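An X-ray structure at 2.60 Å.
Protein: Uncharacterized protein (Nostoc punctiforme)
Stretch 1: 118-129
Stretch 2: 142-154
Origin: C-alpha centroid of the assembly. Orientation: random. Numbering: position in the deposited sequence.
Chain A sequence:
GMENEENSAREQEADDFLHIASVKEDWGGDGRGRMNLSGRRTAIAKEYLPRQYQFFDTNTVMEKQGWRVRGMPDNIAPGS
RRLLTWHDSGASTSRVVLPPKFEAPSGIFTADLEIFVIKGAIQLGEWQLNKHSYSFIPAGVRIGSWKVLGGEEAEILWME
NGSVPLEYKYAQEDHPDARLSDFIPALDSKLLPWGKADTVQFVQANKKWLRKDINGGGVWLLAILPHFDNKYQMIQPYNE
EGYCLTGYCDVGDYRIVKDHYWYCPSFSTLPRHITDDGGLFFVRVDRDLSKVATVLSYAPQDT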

# COMPACT_ATOMS: atom_id res chain seq x y z
N ILE A 118 17.16 -0.40 34.03
CA ILE A 118 16.29 0.71 34.39
C ILE A 118 17.07 1.99 34.61
O ILE A 118 16.67 3.04 34.13
CB ILE A 118 15.51 0.40 35.69
CG1 ILE A 118 14.69 -0.88 35.54
CG2 ILE A 118 14.60 1.60 36.08
CD1 ILE A 118 14.01 -1.31 36.83
N LYS A 119 18.15 1.91 35.38
CA LYS A 119 19.00 3.05 35.67
C LYS A 119 20.46 2.59 35.64
O LYS A 119 20.73 1.41 35.87
CB LYS A 119 18.66 3.64 37.05
CG LYS A 119 19.25 5.04 37.36
CD LYS A 119 19.09 5.48 38.84
CE LYS A 119 20.08 4.75 39.78
NZ LYS A 119 19.94 5.11 41.22
N GLY A 120 21.37 3.51 35.34
CA GLY A 120 22.79 3.21 35.29
C GLY A 120 23.21 2.40 34.08
O GLY A 120 22.53 2.43 33.05
N ALA A 121 24.32 1.67 34.22
CA ALA A 121 24.87 0.85 33.15
C ALA A 121 25.64 -0.33 33.72
O ALA A 121 26.29 -0.23 34.75
CB ALA A 121 25.78 1.68 32.28
N ILE A 122 25.56 -1.44 32.99
CA ILE A 122 26.21 -2.69 33.36
C ILE A 122 26.98 -3.16 32.12
O ILE A 122 26.80 -2.60 31.04
CB ILE A 122 25.12 -3.71 33.90
CG1 ILE A 122 25.75 -4.91 34.58
CG2 ILE A 122 24.17 -4.20 32.80
N GLN A 123 27.88 -4.12 32.28
CA GLN A 123 28.63 -4.68 31.15
C GLN A 123 28.68 -6.20 31.29
O GLN A 123 29.19 -6.68 32.29
CB GLN A 123 30.06 -4.13 31.06
CG GLN A 123 30.81 -4.63 29.82
CD GLN A 123 32.24 -4.14 29.73
OE1 GLN A 123 32.54 -3.00 30.10
NE2 GLN A 123 33.13 -4.99 29.21
N LEU A 124 28.11 -6.92 30.32
CA LEU A 124 28.10 -8.39 30.28
C LEU A 124 29.11 -8.89 29.27
O LEU A 124 28.84 -8.87 28.05
CB LEU A 124 26.70 -8.95 29.96
CG LEU A 124 25.72 -9.06 31.15
CD1 LEU A 124 25.52 -7.75 31.93
CD2 LEU A 124 24.39 -9.62 30.67
N GLY A 125 30.26 -9.37 29.77
CA GLY A 125 31.34 -9.84 28.93
C GLY A 125 31.90 -8.60 28.25
O GLY A 125 32.23 -7.62 28.91
N GLU A 126 31.97 -8.63 26.92
CA GLU A 126 32.48 -7.50 26.12
C GLU A 126 31.46 -6.40 25.82
O GLU A 126 31.85 -5.31 25.42
CB GLU A 126 33.05 -7.98 24.78
CG GLU A 126 32.04 -8.75 23.89
CD GLU A 126 32.58 -9.09 22.55
OE1 GLU A 126 32.87 -8.14 21.80
OE2 GLU A 126 32.63 -10.29 22.21
N TRP A 127 30.17 -6.69 26.02
CA TRP A 127 29.10 -5.74 25.68
C TRP A 127 28.49 -4.89 26.79
O TRP A 127 28.10 -5.42 27.82
CB TRP A 127 27.96 -6.52 25.03
CG TRP A 127 28.40 -7.29 23.85
CD1 TRP A 127 28.71 -6.80 22.62
CD2 TRP A 127 28.54 -8.71 23.76
NE1 TRP A 127 29.06 -7.82 21.77
CE2 TRP A 127 28.96 -9.00 22.45
CE3 TRP A 127 28.38 -9.77 24.67
CZ2 TRP A 127 29.21 -10.31 22.02
CZ3 TRP A 127 28.62 -11.06 24.24
CH2 TRP A 127 29.04 -11.32 22.93
N GLN A 128 28.39 -3.57 26.56
CA GLN A 128 27.77 -2.66 27.52
C GLN A 128 26.27 -2.74 27.38
O GLN A 128 25.76 -2.95 26.29
CB GLN A 128 28.10 -1.18 27.27
CG GLN A 128 29.55 -0.71 27.38
CD GLN A 128 29.66 0.83 27.25
OE1 GLN A 128 28.66 1.53 27.07
NE2 GLN A 128 30.88 1.34 27.32
N LEU A 129 25.57 -2.54 28.49
CA LEU A 129 24.12 -2.52 28.53
C LEU A 129 23.79 -1.28 29.34
O LEU A 129 23.73 -1.34 30.57
CB LEU A 129 23.56 -3.77 29.19
CG LEU A 129 23.74 -5.12 28.53
CD1 LEU A 129 23.16 -6.20 29.42
CD2 LEU A 129 23.04 -5.15 27.21
N ARG A 142 27.16 -19.41 28.15
CA ARG A 142 28.21 -18.76 28.93
C ARG A 142 28.30 -17.26 28.68
O ARG A 142 28.26 -16.80 27.55
CB ARG A 142 29.59 -19.37 28.63
CG ARG A 142 30.75 -18.79 29.44
CD ARG A 142 32.05 -19.45 29.03
NE ARG A 142 33.20 -18.87 29.72
CZ ARG A 142 33.81 -17.72 29.41
NH1 ARG A 142 33.37 -16.94 28.41
NH2 ARG A 142 34.85 -17.33 30.13
N ILE A 143 28.48 -16.54 29.78
CA ILE A 143 28.63 -15.10 29.81
C ILE A 143 30.00 -14.88 30.38
O ILE A 143 30.42 -15.63 31.24
CB ILE A 143 27.61 -14.44 30.75
CG1 ILE A 143 26.17 -14.76 30.31
CG2 ILE A 143 27.80 -12.91 30.83
CD1 ILE A 143 25.80 -14.27 28.91
N GLY A 144 30.70 -13.85 29.90
CA GLY A 144 32.03 -13.53 30.41
C GLY A 144 31.91 -12.78 31.73
O GLY A 144 30.81 -12.69 32.30
N SER A 145 33.03 -12.25 32.24
CA SER A 145 33.03 -11.47 33.49
C SER A 145 32.10 -10.28 33.29
O SER A 145 32.11 -9.67 32.22
CB SER A 145 34.41 -10.92 33.87
OG SER A 145 35.40 -11.92 34.03
N TRP A 146 31.31 -9.95 34.31
CA TRP A 146 30.38 -8.83 34.21
C TRP A 146 30.50 -7.88 35.41
O TRP A 146 30.85 -8.32 36.50
CB TRP A 146 28.95 -9.34 33.91
CG TRP A 146 28.35 -10.27 34.88
CD1 TRP A 146 28.71 -11.57 35.12
CD2 TRP A 146 27.18 -10.03 35.67
NE1 TRP A 146 27.89 -12.12 36.07
CE2 TRP A 146 26.94 -11.20 36.42
CE3 TRP A 146 26.35 -8.93 35.85
CZ2 TRP A 146 25.88 -11.30 37.33
CZ3 TRP A 146 25.30 -9.02 36.75
CH2 TRP A 146 25.08 -10.20 37.48
N LYS A 147 30.24 -6.60 35.17
CA LYS A 147 30.38 -5.54 36.18
C LYS A 147 29.51 -4.32 35.96
O LYS A 147 28.97 -4.12 34.87
CB LYS A 147 31.84 -5.05 36.17
CG LYS A 147 32.28 -4.43 34.82
CD LYS A 147 33.72 -4.03 34.79
CE LYS A 147 34.09 -3.55 33.40
NZ LYS A 147 35.52 -3.14 33.29
N VAL A 148 29.42 -3.48 37.00
CA VAL A 148 28.67 -2.24 36.93
C VAL A 148 29.63 -1.17 36.42
O VAL A 148 30.79 -1.12 36.83
CB VAL A 148 28.04 -1.85 38.29
CG1 VAL A 148 27.41 -0.46 38.23
CG2 VAL A 148 26.98 -2.86 38.70
N LEU A 149 29.14 -0.32 35.51
CA LEU A 149 29.91 0.75 34.89
C LEU A 149 29.57 2.12 35.42
O LEU A 149 28.52 2.32 36.04
CB LEU A 149 29.63 0.77 33.39
CG LEU A 149 30.02 -0.44 32.56
CD1 LEU A 149 29.42 -0.31 31.16
CD2 LEU A 149 31.54 -0.59 32.51
N GLY A 150 30.48 3.06 35.18
CA GLY A 150 30.31 4.46 35.57
C GLY A 150 30.43 4.87 37.02
O GLY A 150 30.16 6.03 37.32
N GLY A 151 30.82 3.96 37.91
CA GLY A 151 30.96 4.29 39.33
C GLY A 151 29.69 4.68 40.08
O GLY A 151 29.76 5.33 41.12
N GLU A 152 28.54 4.31 39.54
CA GLU A 152 27.23 4.57 40.14
C GLU A 152 26.49 3.26 40.08
O GLU A 152 26.78 2.43 39.21
CB GLU A 152 26.48 5.66 39.38
CG GLU A 152 27.15 7.03 39.48
CD GLU A 152 26.43 8.14 38.71
OE1 GLU A 152 25.59 7.83 37.82
OE2 GLU A 152 26.72 9.33 38.98
N GLU A 153 25.55 3.05 40.99
CA GLU A 153 24.78 1.81 41.03
C GLU A 153 23.90 1.68 39.79
O GLU A 153 23.62 2.66 39.10
CB GLU A 153 23.93 1.71 42.32
CG GLU A 153 22.80 2.75 42.47
CD GLU A 153 22.04 2.63 43.80
OE1 GLU A 153 22.55 2.00 44.76
OE2 GLU A 153 20.93 3.18 43.88
N ALA A 154 23.51 0.45 39.51
CA ALA A 154 22.67 0.15 38.37
C ALA A 154 21.44 -0.58 38.86
O ALA A 154 21.56 -1.39 39.78
CB ALA A 154 23.42 -0.69 37.37

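Antiparallel β-strands alternate hydrogen-bonded and non-hydrogen-bonded residue pairs while sending successive side chains to opposite faces, and the pairing of strand 121-124 with strand 146-149 illustrates both habits. The strand axes run at 157° to one another and approach within 4.5 Å. At the hydrogen-bonded pair Gln-123/Lys-147, Gln-123 N donates to Lys-147 O at 2.8 Å and Lys-147 N returns the bond to Gln-123 O at 3.1 Å. The flanking non-bonded pairs lie closer, with 4.4 Å between the CA atoms of Ile-122 and Val-148 and 4.6 Å between those of Leu-124 and Trp-146, against 5.4 Å for Gln-123 and Lys-147. Carbonyls also receive CA-H groups: Trp-146 CA lies 3.1 Å from Gln-123 O.

Beyond the strand, Gly-125 N donates to Ser-145 O at 3.1 Å. Gly-125 belongs to the type II' turn from Leu-124 to Trp-127, and its positive phi favours glycine. Here the two backbones draw together, Gly-125 CA lying 4.0 Å from Gly-144 CA; an ideal CB on Gly-144 would sit a tight 3.3 Å from Gly-125 CA.

The side chains follow the alternation. Ile-122, Leu-124, Trp-146 and Val-148 share one buried face. Ile-122 CG1 meets the edge of the indole, 4.3 Å from Trp-146 CE3, and Leu-124 CD1 lies 4.2 Å from the same Trp-146 atom. Leu-124 CB also packs 4.2 Å from Ile-143 CG2. The other face, partly exposed, is more mixed. Gln-123 OE1 comes within 3.6 Å of Leu-149 CD2, while Gln-123 NE2 turns back to its own stretch, donating to Gly-125 O at 2.8 Å and so tying the strand to its turn.

At the far end, Lys-119, whose side chain bends at chi3 (p, 75°) and is otherwise t, forms a salt bridge, its hydrogen bond weak, with NZ 3.4 Å from Glu-153 OE2.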